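Side-chain contact in putative ATP binding component of ABC-transporter (PDB 2R5O), which takes part in O-antigen polysaccharide export, probably as the ATPase of an ABC transporter, this chain being its C-terminal carbohydrate-binding domain: residues 103-106 against 107-110. Numbering follows the deposited sequence.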
loop_
_atom_site.group_PDB
_atom_site.type_symbol
_atom_site.label_atom_id
_atom_site.label_comp_id
_atom_site.label_asym_id
_atom_site.label_seq_id
_atom_site.Cartn_x
_atom_site.Cartn_y
_atom_site.Cartn_z
ATOM N N GLY A 103 4.803 -8.462 -3.942
ATOM C CA GLY A 103 4.958 -9.726 -4.623
ATOM C C GLY A 103 4.289 -10.817 -3.851
ATOM O O GLY A 103 4.208 -10.773 -2.623
ATOM N N THR A 104 3.815 -11.809 -4.588
ATOM C CA THR A 104 3.206 -12.983 -3.983
ATOM C C THR A 104 3.232 -14.120 -4.972
ATOM O O THR A 104 3.669 -13.983 -6.110
ATOM C CB THR A 104 1.767 -12.673 -3.481
ATOM O OG1 THR A 104 1.313 -13.765 -2.657
ATOM C CG2 THR A 104 0.793 -12.433 -4.626
ATOM N N ASN A 105 2.748 -15.261 -4.521
ATOM C CA ASN A 105 2.578 -16.404 -5.387
ATOM C C ASN A 105 1.376 -17.191 -4.895
ATOM O O ASN A 105 0.745 -16.818 -3.917
ATOM C CB ASN A 105 3.877 -17.211 -5.494
ATOM C CG ASN A 105 4.295 -17.852 -4.205
ATOM O OD1 ASN A 105 3.487 -18.284 -3.405
ATOM N ND2 ASN A 105 5.617 -17.988 -4.037
ATOM N N SER A 106 1.014 -18.270 -5.574
ATOM C CA SER A 106 -0.178 -19.006 -5.223
ATOM C C SER A 106 -0.157 -19.493 -3.788
ATOM O O SER A 106 -1.203 -19.541 -3.128
ATOM C CB SER A 106 -0.401 -20.175 -6.169
ATOM O OG SER A 106 0.739 -21.009 -6.235
ATOM N N PHE A 107 1.009 -19.945 -3.342
ATOM C CA PHE A 107 1.177 -20.478 -2.003
ATOM C C PHE A 107 1.011 -19.393 -0.932
ATOM O O PHE A 107 0.242 -19.546 0.021
ATOM C CB PHE A 107 2.543 -21.151 -1.915
ATOM C CG PHE A 107 2.800 -21.790 -0.579
ATOM C CD1 PHE A 107 2.138 -22.958 -0.208
ATOM C CD2 PHE A 107 3.641 -21.185 0.327
ATOM C CE1 PHE A 107 2.367 -23.554 1.037
ATOM C CE2 PHE A 107 3.864 -21.779 1.597
ATOM C CZ PHE A 107 3.200 -22.942 1.929
ATOM N N LEU A 108 1.724 -18.287 -1.092
ATOM C CA LEU A 108 1.617 -17.185 -0.130
ATOM C C LEU A 108 0.231 -16.545 -0.152
ATOM O O LEU A 108 -0.375 -16.297 0.896
ATOM C CB LEU A 108 2.698 -16.132 -0.367
ATOM C CG LEU A 108 4.125 -16.636 -0.257
ATOM C CD1 LEU A 108 5.088 -15.469 -0.519
ATOM C CD2 LEU A 108 4.383 -17.274 1.113
ATOM N N ALA A 109 -0.286 -16.241 -1.329
ATOM C CA ALA A 109 -1.544 -15.491 -1.423
ATOM C C ALA A 109 -2.692 -16.255 -0.813
ATOM O O ALA A 109 -3.581 -15.650 -0.195
ATOM C CB ALA A 109 -1.866 -15.131 -2.837
ATOM N N SER A 110 -2.661 -17.575 -0.940
ATOM C CA SER A 110 -3.699 -18.452 -0.426
ATOM C C SER A 110 -3.382 -19.005 0.949
ATOM O O SER A 110 -4.103 -19.863 1.453
ATOM C CB SER A 110 -3.933 -19.610 -1.386
ATOM O OG SER A 110 -2.905 -20.587 -1.308
#
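Between Asn-105 and Ala-109 the chain passes from strand 100-105 straight into one short helical turn, closed by a hydrogen bond of 2.8 Å from Ala-109 N to Asn-105 O at an N-H...O angle of 166°. The Asn-105 side chain folds back over the start of this turn: CG lies between the backbone N and carbonyl carbon (chi1 66°), which brings OD1 2.9 Å from Leu-108 N, on a nearly straight N-H but tilted from the plane of the amide. OD1 also lies 3.0 Å from Phe-107 N, and Phe-107 CB and Leu-108 CG both approach the same oxygen, the latter at 3.6 Å. Asn-105 is thus the N-cap, its side-chain oxygen taking up an N-H at the open first turn, where the partial positive charge of the helix end should favour it. This strand-to-helix junction belongs to the immunoglobulin-like domain of Wzt, whose strand 84-95 pairs antiparallel with 100-105 and lies against the Asn-105 and Ser-106 side chains. At the far end, Ser-106 O accepts twice from Ser-110: OG approaches in the carbonyl plane at 2.7 Å, whereas the N-H comes from above that plane over a longer 3.3 Å. Ser-110 OG also accepts a hydrogen bond from Glu-114 N, tying the exit of the turn to the following loop. With chi1 at -168°, Thr-104 OG1 stands opposite the backbone N and reaches along the side of the turn to within 3.5 Å of Ala-109 CB, also touching Leu-108 CB. The Phe-107 side chain turns from the cap to pack on Pro-150 and Gln-151, while Trp-175 of the second subunit packs on both Asn-105 and Leu-108.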